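Adenylosuccinate lyase (Francisella tularensis subsp. tularensis SCHU S4, PDB 4EEI) catalyses the beta-elimination of fumarate from adenylosuccinate to give AMP, and probably also cleaves the succinyl-carboxamide intermediate earlier in purine biosynthesis. Local coordinates at the interface of chains A and B and the interface of chains A and C. Sequence-based numbering; all coordinates share one arbitrary frame. Chains: chain A/B/C, Adenylosuccinate lyase.

Contact 1: the interface of chains A and B. Residues chain A 145-147, 418; chain B 183-184, 186, 188.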
ATOM      1  N   ALA A 145      17.744  -5.604 -28.878  1.00 24.66           N
ATOM      2  CA  ALA A 145      18.604  -4.432 -28.973  1.00 31.23           C
ATOM      3  C   ALA A 145      20.005  -4.815 -29.430  1.00 30.38           C
ATOM      4  O   ALA A 145      20.385  -4.567 -30.571  1.00 36.12           O
ATOM      5  CB  ALA A 145      18.662  -3.716 -27.634  1.00 27.86           C
ATOM      6  N   GLU A 146      20.761  -5.433 -28.531  1.00 27.05           N
ATOM      7  CA  GLU A 146      22.113  -5.884 -28.835  1.00 29.70           C
ATOM      8  C   GLU A 146      22.416  -7.189 -28.114  1.00 27.15           C
ATOM      9  O   GLU A 146      21.833  -7.479 -27.072  1.00 26.71           O
ATOM     10  CB  GLU A 146      23.138  -4.824 -28.431  1.00 28.88           C
ATOM     11  CG  GLU A 146      23.171  -3.604 -29.336  1.00 31.85           C
ATOM     12  CD  GLU A 146      24.262  -2.625 -28.950  1.00 37.31           C
ATOM     13  OE1 GLU A 146      24.937  -2.858 -27.926  1.00 34.60           O
ATOM     14  OE2 GLU A 146      24.447  -1.625 -29.670  1.00 40.55           O
ATOM     15  N   PRO A 147      23.338  -7.968 -28.665  1.00 26.83           N
ATOM     16  CA  PRO A 147      23.792  -9.194 -27.999  1.00 27.18           C
ATOM     17  C   PRO A 147      24.489  -8.892 -26.679  1.00 27.59           C
ATOM     18  O   PRO A 147      25.022  -7.800 -26.496  1.00 27.35           O
ATOM     19  CB  PRO A 147      24.791  -9.784 -28.999  1.00 29.32           C
ATOM     20  CG  PRO A 147      24.360  -9.248 -30.320  1.00 28.78           C
ATOM     21  CD  PRO A 147      23.850  -7.865 -30.042  1.00 28.33           C
ATOM     22  N   TYR A 418      30.635  -8.287 -28.359  1.00 34.64           N
ATOM     23  CA  TYR A 418      29.596  -7.980 -27.381  1.00 36.50           C
ATOM     24  C   TYR A 418      29.812  -8.601 -26.001  1.00 34.73           C
ATOM     25  O   TYR A 418      29.061  -8.331 -25.070  1.00 34.42           O
ATOM     26  CB  TYR A 418      28.219  -8.320 -27.949  1.00 35.49           C
ATOM     27  CG  TYR A 418      27.852  -7.423 -29.104  1.00 35.21           C
ATOM     28  CD1 TYR A 418      27.332  -6.160 -28.879  1.00 30.67           C
ATOM     29  CD2 TYR A 418      28.044  -7.835 -30.415  1.00 36.52           C
ATOM     30  CE1 TYR A 418      27.002  -5.329 -29.924  1.00 34.97           C
ATOM     31  CE2 TYR A 418      27.718  -7.008 -31.476  1.00 37.46           C
ATOM     32  CZ  TYR A 418      27.196  -5.756 -31.218  1.00 36.68           C
ATOM     33  OH  TYR A 418      26.863  -4.929 -32.260  1.00 36.31           O
TER
ATOM     34  N   ALA B 183      24.056  -0.015 -24.627  1.00 25.71           N
ATOM     35  CA  ALA B 183      22.677  -0.454 -24.878  1.00 26.64           C
ATOM     36  C   ALA B 183      22.083  -1.396 -23.843  1.00 29.02           C
ATOM     37  O   ALA B 183      20.970  -1.175 -23.369  1.00 30.82           O
ATOM     38  CB  ALA B 183      22.574  -1.075 -26.270  1.00 28.62           C
ATOM     39  N   VAL B 184      22.810  -2.459 -23.511  1.00 24.88           N
ATOM     40  CA  VAL B 184      22.323  -3.428 -22.534  1.00 26.42           C
ATOM     41  C   VAL B 184      23.389  -3.822 -21.512  1.00 29.90           C
ATOM     42  O   VAL B 184      23.437  -4.968 -21.074  1.00 33.44           O
ATOM     43  CB  VAL B 184      21.737  -4.693 -23.214  1.00 29.31           C
ATOM     44  CG1 VAL B 184      20.439  -4.362 -23.915  1.00 29.27           C
ATOM     45  CG2 VAL B 184      22.735  -5.282 -24.207  1.00 28.80           C
ATOM     46  N   ASN B 186      26.536  -3.983 -22.059  1.00 28.26           N
ATOM     47  CA  ASN B 186      27.386  -4.934 -22.785  1.00 30.21           C
ATOM     48  C   ASN B 186      28.663  -4.340 -23.397  1.00 32.78           C
ATOM     49  O   ASN B 186      29.457  -5.075 -23.995  1.00 31.71           O
ATOM     50  CB  ASN B 186      26.577  -5.602 -23.901  1.00 29.87           C
ATOM     51  CG  ASN B 186      25.919  -4.589 -24.821  1.00 33.06           C
ATOM     52  OD1 ASN B 186      25.547  -3.492 -24.385  1.00 33.45           O
ATOM     53  ND2 ASN B 186      25.758  -4.951 -26.097  1.00 30.25           N
ATOM     54  N   CYS B 188      29.621  -2.427 -26.078  1.00 27.83           N
ATOM     55  CA  CYS B 188      29.946  -2.653 -27.475  1.00 33.67           C
ATOM     56  C   CYS B 188      30.983  -1.629 -27.916  1.00 32.22           C
ATOM     57  O   CYS B 188      32.004  -1.968 -28.524  1.00 31.19           O
ATOM     58  CB  CYS B 188      28.691  -2.539 -28.345  1.00 33.93           C
ATOM     59  SG  CYS B 188      29.038  -2.636 -30.139  1.00 43.97           S
TER
HETATM   60  O   HOH W   1      26.850  -1.294 -26.016  1.00 37.66           O
HETATM   61  O   HOH W   2      30.938  -7.001 -22.739  1.00 47.44           O

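Contact 2: the interface of chains A and B. Residues chain A 238, 242; chain B 298-299.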
ATOM      1  N   VAL A 238      10.169 -12.945 -12.733  1.00 21.68           N
ATOM      2  CA  VAL A 238       9.613 -12.423 -13.972  1.00 21.00           C
ATOM      3  C   VAL A 238      10.539 -12.673 -15.167  1.00 21.77           C
ATOM      4  O   VAL A 238      10.088 -13.072 -16.247  1.00 21.11           O
ATOM      5  CB  VAL A 238       9.246 -10.929 -13.820  1.00 20.54           C
ATOM      6  CG1 VAL A 238       8.947 -10.292 -15.166  1.00 19.46           C
ATOM      7  CG2 VAL A 238       8.035 -10.795 -12.903  1.00 21.62           C
ATOM      8  N   HIS A 242       9.497 -14.857 -18.411  1.00 17.81           N
ATOM      9  CA  HIS A 242       9.637 -14.357 -19.785  1.00 19.90           C
ATOM     10  C   HIS A 242      10.418 -15.331 -20.666  1.00 23.36           C
ATOM     11  O   HIS A 242      10.011 -15.630 -21.790  1.00 25.25           O
ATOM     12  CB  HIS A 242      10.379 -13.010 -19.814  1.00 20.28           C
ATOM     13  CG  HIS A 242       9.546 -11.823 -19.436  1.00 21.23           C
ATOM     14  ND1 HIS A 242       8.328 -11.541 -20.022  1.00 22.12           N
ATOM     15  CD2 HIS A 242       9.792 -10.806 -18.574  1.00 19.32           C
ATOM     16  CE1 HIS A 242       7.846 -10.419 -19.515  1.00 26.05           C
ATOM     17  NE2 HIS A 242       8.717  -9.950 -18.637  1.00 23.64           N
TER
ATOM     18  N   TRP B 298      11.321  -5.320 -17.047  1.00 20.59           N
ATOM     19  CA  TRP B 298      11.436  -6.436 -17.969  1.00 23.80           C
ATOM     20  C   TRP B 298      12.797  -6.498 -18.601  1.00 21.81           C
ATOM     21  O   TRP B 298      13.271  -5.510 -19.198  1.00 21.98           O
ATOM     22  CB  TRP B 298      10.360  -6.356 -19.043  1.00 19.47           C
ATOM     23  CG  TRP B 298       8.978  -6.702 -18.542  1.00 20.26           C
ATOM     24  CD1 TRP B 298       8.559  -6.822 -17.221  1.00 21.55           C
ATOM     25  CD2 TRP B 298       7.780  -6.982 -19.347  1.00 20.61           C
ATOM     26  NE1 TRP B 298       7.230  -7.149 -17.158  1.00 23.93           N
ATOM     27  CE2 TRP B 298       6.704  -7.259 -18.395  1.00 23.14           C
ATOM     28  CE3 TRP B 298       7.507  -7.030 -20.704  1.00 22.21           C
ATOM     29  CZ2 TRP B 298       5.421  -7.566 -18.810  1.00 25.24           C
ATOM     30  CZ3 TRP B 298       6.208  -7.341 -21.110  1.00 26.00           C
ATOM     31  CH2 TRP B 298       5.193  -7.603 -20.183  1.00 22.08           C
ATOM     32  N   HIS B 299      13.432  -7.660 -18.498  1.00 23.22           N
ATOM     33  CA  HIS B 299      14.727  -7.889 -19.109  1.00 18.82           C
ATOM     34  C   HIS B 299      15.686  -6.765 -18.852  1.00 18.11           C
ATOM     35  O   HIS B 299      15.844  -6.308 -17.703  1.00 23.33           O
ATOM     36  CB  HIS B 299      14.576  -8.120 -20.608  1.00 21.80           C
ATOM     37  CG  HIS B 299      13.768  -9.347 -20.957  1.00 26.04           C
ATOM     38  ND1 HIS B 299      14.040 -10.560 -20.450  1.00 27.25           N
ATOM     39  CD2 HIS B 299      12.666  -9.509 -21.794  1.00 30.31           C
ATOM     40  CE1 HIS B 299      13.161 -11.456 -20.935  1.00 29.33           C
ATOM     41  NE2 HIS B 299      12.321 -10.811 -21.757  1.00 27.77           N
TER

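Contact 3: the interface of chains A and B. Residues chain A 153, 239, 242-243; chain B 298-299.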
ATOM      1  N   LYS A 153      22.542 -11.998 -16.851  1.00 25.35           N
ATOM      2  CA  LYS A 153      21.194 -11.960 -16.282  1.00 24.45           C
ATOM      3  C   LYS A 153      21.218 -12.491 -14.853  1.00 25.71           C
ATOM      4  O   LYS A 153      20.633 -11.899 -13.939  1.00 23.12           O
ATOM      5  CB  LYS A 153      20.218 -12.793 -17.120  1.00 27.12           C
ATOM      6  CG  LYS A 153      20.014 -12.292 -18.547  1.00 30.75           C
ATOM      7  CD  LYS A 153      19.108 -13.243 -19.339  1.00 31.25           C
ATOM      8  CE  LYS A 153      18.781 -12.683 -20.730  1.00 31.21           C
ATOM      9  NZ  LYS A 153      17.826 -11.546 -20.664  1.00 28.82           N
ATOM     10  N   GLU A 239      11.837 -12.467 -14.968  1.00 19.65           N
ATOM     11  CA  GLU A 239      12.825 -12.779 -15.998  1.00 23.58           C
ATOM     12  C   GLU A 239      12.718 -14.235 -16.443  1.00 24.61           C
ATOM     13  O   GLU A 239      12.717 -14.531 -17.643  1.00 23.34           O
ATOM     14  CB  GLU A 239      14.245 -12.494 -15.493  1.00 23.21           C
ATOM     15  CG  GLU A 239      15.351 -12.824 -16.502  1.00 25.58           C
ATOM     16  CD  GLU A 239      15.400 -11.845 -17.676  1.00 30.51           C
ATOM     17  OE1 GLU A 239      15.005 -10.671 -17.494  1.00 30.54           O
ATOM     18  OE2 GLU A 239      15.833 -12.248 -18.779  1.00 34.01           O
ATOM     19  N   HIS A 242       9.497 -14.857 -18.411  1.00 17.81           N
ATOM     20  CA  HIS A 242       9.637 -14.357 -19.785  1.00 19.90           C
ATOM     21  C   HIS A 242      10.418 -15.331 -20.666  1.00 23.36           C
ATOM     22  O   HIS A 242      10.011 -15.630 -21.790  1.00 25.25           O
ATOM     23  CB  HIS A 242      10.379 -13.010 -19.814  1.00 20.28           C
ATOM     24  CG  HIS A 242       9.546 -11.823 -19.436  1.00 21.23           C
ATOM     25  ND1 HIS A 242       8.328 -11.541 -20.022  1.00 22.12           N
ATOM     26  CD2 HIS A 242       9.792 -10.806 -18.574  1.00 19.32           C
ATOM     27  CE1 HIS A 242       7.846 -10.419 -19.515  1.00 26.05           C
ATOM     28  NE2 HIS A 242       8.717  -9.950 -18.637  1.00 23.64           N
ATOM     29  N   LEU A 243      11.560 -15.801 -20.171  1.00 20.52           N
ATOM     30  CA  LEU A 243      12.440 -16.658 -20.975  1.00 22.22           C
ATOM     31  C   LEU A 243      11.811 -18.034 -21.175  1.00 23.66           C
ATOM     32  O   LEU A 243      12.148 -18.761 -22.108  1.00 26.86           O
ATOM     33  CB  LEU A 243      13.789 -16.808 -20.275  1.00 23.93           C
ATOM     34  CG  LEU A 243      14.593 -15.522 -20.072  1.00 29.12           C
ATOM     35  CD1 LEU A 243      15.814 -15.792 -19.208  1.00 31.41           C
ATOM     36  CD2 LEU A 243      15.019 -14.916 -21.407  1.00 31.26           C
TER
ATOM     37  N   TRP B 298      11.321  -5.320 -17.047  1.00 20.59           N
ATOM     38  CA  TRP B 298      11.436  -6.436 -17.969  1.00 23.80           C
ATOM     39  C   TRP B 298      12.797  -6.498 -18.601  1.00 21.81           C
ATOM     40  O   TRP B 298      13.271  -5.510 -19.198  1.00 21.98           O
ATOM     41  CB  TRP B 298      10.360  -6.356 -19.043  1.00 19.47           C
ATOM     42  CG  TRP B 298       8.978  -6.702 -18.542  1.00 20.26           C
ATOM     43  CD1 TRP B 298       8.559  -6.822 -17.221  1.00 21.55           C
ATOM     44  CD2 TRP B 298       7.780  -6.982 -19.347  1.00 20.61           C
ATOM     45  NE1 TRP B 298       7.230  -7.149 -17.158  1.00 23.93           N
ATOM     46  CE2 TRP B 298       6.704  -7.259 -18.395  1.00 23.14           C
ATOM     47  CE3 TRP B 298       7.507  -7.030 -20.704  1.00 22.21           C
ATOM     48  CZ2 TRP B 298       5.421  -7.566 -18.810  1.00 25.24           C
ATOM     49  CZ3 TRP B 298       6.208  -7.341 -21.110  1.00 26.00           C
ATOM     50  CH2 TRP B 298       5.193  -7.603 -20.183  1.00 22.08           C
ATOM     51  N   HIS B 299      13.432  -7.660 -18.498  1.00 23.22           N
ATOM     52  CA  HIS B 299      14.727  -7.889 -19.109  1.00 18.82           C
ATOM     53  C   HIS B 299      15.686  -6.765 -18.852  1.00 18.11           C
ATOM     54  O   HIS B 299      15.844  -6.308 -17.703  1.00 23.33           O
ATOM     55  CB  HIS B 299      14.576  -8.120 -20.608  1.00 21.80           C
ATOM     56  CG  HIS B 299      13.768  -9.347 -20.957  1.00 26.04           C
ATOM     57  ND1 HIS B 299      14.040 -10.560 -20.450  1.00 27.25           N
ATOM     58  CD2 HIS B 299      12.666  -9.509 -21.794  1.00 30.31           C
ATOM     59  CE1 HIS B 299      13.161 -11.456 -20.935  1.00 29.33           C
ATOM     60  NE2 HIS B 299      12.321 -10.811 -21.757  1.00 27.77           N
TER
HETATM   61  O   HOH W   3      12.642  -9.782 -17.048  1.00 25.88           O

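Contact 4: the interface of chains A and C. Residues chain A 282, 285; chain C 290, 293.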
ATOM      1  N   ARG A 282       4.431 -10.745  -3.586  1.00 20.50           N
ATOM      2  CA  ARG A 282       3.339  -9.809  -3.329  1.00 19.11           C
ATOM      3  C   ARG A 282       2.959  -9.763  -1.852  1.00 19.16           C
ATOM      4  O   ARG A 282       2.672  -8.696  -1.311  1.00 20.05           O
ATOM      5  CB  ARG A 282       2.118 -10.170  -4.177  1.00 17.97           C
ATOM      6  CG  ARG A 282       2.343  -9.938  -5.662  1.00 21.08           C
ATOM      7  CD  ARG A 282       1.124 -10.307  -6.503  1.00 19.80           C
ATOM      8  NE  ARG A 282       1.451 -10.196  -7.922  1.00 21.49           N
ATOM      9  CZ  ARG A 282       0.982 -10.997  -8.872  1.00 22.45           C
ATOM     10  NH1 ARG A 282       0.126 -11.967  -8.574  1.00 21.72           N
ATOM     11  NH2 ARG A 282       1.371 -10.815 -10.125  1.00 21.75           N
ATOM     12  N   ARG A 285       5.697  -7.896   0.155  1.00 17.38           N
ATOM     13  CA  ARG A 285       5.549  -6.467  -0.086  1.00 18.20           C
ATOM     14  C   ARG A 285       4.380  -5.855   0.693  1.00 19.89           C
ATOM     15  O   ARG A 285       4.492  -4.747   1.199  1.00 21.78           O
ATOM     16  CB  ARG A 285       5.439  -6.185  -1.595  1.00 20.60           C
ATOM     17  CG  ARG A 285       5.168  -4.743  -1.958  1.00 27.43           C
ATOM     18  CD  ARG A 285       5.517  -4.476  -3.440  1.00 30.22           C
ATOM     19  NE  ARG A 285       4.781  -5.336  -4.373  1.00 31.87           N
ATOM     20  CZ  ARG A 285       5.319  -6.361  -5.037  1.00 33.26           C
ATOM     21  NH1 ARG A 285       6.597  -6.670  -4.864  1.00 32.34           N
ATOM     22  NH2 ARG A 285       4.580  -7.090  -5.868  1.00 28.90           N
TER
ATOM     23  N   ILE C 290      -2.607  -6.417  -2.457  1.00 17.86           N
ATOM     24  CA  ILE C 290      -2.434  -7.782  -2.955  1.00 21.33           C
ATOM     25  C   ILE C 290      -3.502  -8.091  -4.003  1.00 19.98           C
ATOM     26  O   ILE C 290      -3.199  -8.596  -5.093  1.00 19.75           O
ATOM     27  CB  ILE C 290      -2.529  -8.841  -1.827  1.00 20.53           C
ATOM     28  CG1 ILE C 290      -1.538  -8.533  -0.706  1.00 19.38           C
ATOM     29  CG2 ILE C 290      -2.240 -10.213  -2.381  1.00 16.48           C
ATOM     30  CD1 ILE C 290      -1.737  -9.415   0.562  1.00 22.71           C
ATOM     31  N   GLU C 293      -2.906  -6.130  -7.282  1.00 16.16           N
ATOM     32  CA  GLU C 293      -1.784  -6.707  -8.039  1.00 20.38           C
ATOM     33  C   GLU C 293      -2.132  -8.066  -8.654  1.00 19.58           C
ATOM     34  O   GLU C 293      -1.679  -8.385  -9.758  1.00 22.51           O
ATOM     35  CB  GLU C 293      -0.530  -6.807  -7.161  1.00 25.29           C
ATOM     36  CG  GLU C 293       0.019  -5.437  -6.753  1.00 37.94           C
ATOM     37  CD  GLU C 293       1.215  -5.501  -5.808  1.00 50.87           C
ATOM     38  OE1 GLU C 293       2.023  -6.447  -5.908  1.00 52.35           O
ATOM     39  OE2 GLU C 293       1.352  -4.582  -4.972  1.00 57.55           O
TER

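Contact 1: the interface of chains A and B
A:Glu146 reaches across the two-fold A-B interface of the tetramer to B:Asn186, and these two residues organise the patch. The glutamate has CG anti to its carbonyl carbon (chi1 -73°) and runs out extended, which brings OE1 to the amide of B:Asn186 at 2.9 Å from ND2. Seen from the amide the bond lies in plane, and on the carboxylate it uses the anti lone pair of OE1; the two side chains cross at about a right angle. The same ND2 donates to the backbone O of A:Pro147 at 3.0 Å, a more bent bond tilted out of the amide plane. On the other end of the amide, OD1 of B:Asn186 accepts from the backbone N of B:Val184 (3.1 Å), so the amide is held from both ends and its flip is settled. A water ties A:Glu146 OE1 to B:Asn186 OD1 and to the backbone N of B:Cys188. Beside the carboxylate, CB of B:Ala183 packs on A:Glu146 CD at 3.5 Å. The A:Tyr418 ring lies nearly parallel to the asparagine amide, 13° between planes, and its CE1 meets B:Cys188 SG at 3.4 Å. In the fold, strand 143-149 and the end of helix 411-418 of chain A receive a loop of chain B here.

Contact 2: the interface of chains A and B
The imidazole of A:His242 stands edge-on over the indole of B:Trp298, a helix-to-loop contact within the subunit interface of a lyase 1 family tetramer. Its ring plane is turned 68° from that of the indole, an edge-to-face pairing. NE2 leads the approach: it sits off-centre over one face of the indole, 3.2 Å from CD2 of B:Trp298, with CE1 following at 3.4 Å from the same carbon. The approach is close, and if NE2 carries a hydrogen it could point into the pi cloud, though protonation is not seen. Helix 217-244 of chain A supplies the histidine, whose CG lies anti to the carbonyl carbon (chi1 -78°), swinging the ring away from the helix towards chain B. One turn earlier, A:Val238 lends its CG1 branch to the pyrrole side of the indole, 4.1 Å from CD1 of B:Trp298, a looser contact. The next residue of the partner loop, B:His299, comes to the base of the A:His242 side chain: its CE1 is 3.4 Å from CB of A:His242, and CD2 of A:His242 lies over the rim of its ring.

Contact 3: the interface of chains A and B
This is a helix-to-loop contact between two copies of the lyase, part of a two-fold symmetric interface that helps build the family's tetramer: A:Glu239, from helix 217-244, takes hold of B:His299 in a loop of the partner chain. In the fumarase/aspartase superfamily, to which lyase 1 enzymes belong, subunits pair through long helices of this sort. ND1 of B:His299 donates to the carboxylate oxygen OE2 of A:Glu239 at 3.0 Å; OE2 lies in the plane of the imidazole, at its edge. The carboxylate is turned 72° against that ring, and ND1 meets OE2 on its syn side, tilted out of the carboxylate plane. OE1 of A:Glu239 is nearly as near, 3.1 Å from the same ND1, and the hydrogen may be shared between the two oxygens. From the opposite face of the carboxylate, A:Lys153 NZ forms a salt bridge with OE2 of A:Glu239 at 2.8 Å. This lysine belongs to chain A and would probably stabilise the glutamate's negative charge while fixing its rotation. The glutamate reaches this spot with CG anti to the backbone N and a bend at chi2 (72°). A water links OE1 of A:Glu239 (2.6 Å) to the backbone N of B:His299 (2.7 Å), gripping the loop residue by main chain as well as side chain. Next to ND1 on the ring, CE1 of B:His299 has CD2 of A:Leu243 at 4.0 Å, a loose apolar contact.

Contact 4: the interface of chains A and C
C:Glu293 stretches between A:Arg282 and A:Arg285 in a helix-against-helix contact of the two-fold symmetric A-C interface, which helps join the subunits of the four-copy assembly; it is poorly ordered and its details deserve caution. Starting at CB, the glutamate rests beside the aliphatic part of A:Arg282, 3.9 Å from CD of that arginine; the two side chains slide past each other in opposite directions. With CG anti to the carbonyl carbon (chi1 -66°) and the chain extended beyond it, the carboxylate is carried to A:Arg285. There CD lies in the plane of the A:Arg285 guanidinium, at its edge, and the two flat groups are only 19° apart. At the tip, OE1 makes the salt bridge, 2.6 Å from NH2 of A:Arg285, nearly straight at the hydrogen (169°) and met on the syn side. A weak second bond comes to OE1 from NE of A:Arg285 at 3.3 Å. OE1 also lies 3.5 Å from CG of A:Arg282. Back at the main chain, the carbonyl O of C:Glu293 sits 3.8 Å above the centre of the A:Arg282 guanidinium, where the positive charge would probably attract it. In the fold, helix 272-293 of each subunit provides both sides, with C:Glu293 as the last residue of its helix and the two arginines further back along theirs.

Contacts 2 and 3 are really one site: their C-alpha centres are about 3 Å apart, and they share A:His242, B:Trp298 and B:His299. Contact 1 lies about 17 Å from contact 2, measured between C-alpha centres, and belongs to the same A-B interface. Contact 4, about 18 Å from contact 2 and 33 Å from contact 1, joins chain A to chain C instead. Helix 272-293, which forms contact 4, leads in every copy to the loop holding residues 298 and 299, so one stretch of chain serves two different interfaces. Chain A thus meets at least two neighbours, in keeping with the four-subunit assembly.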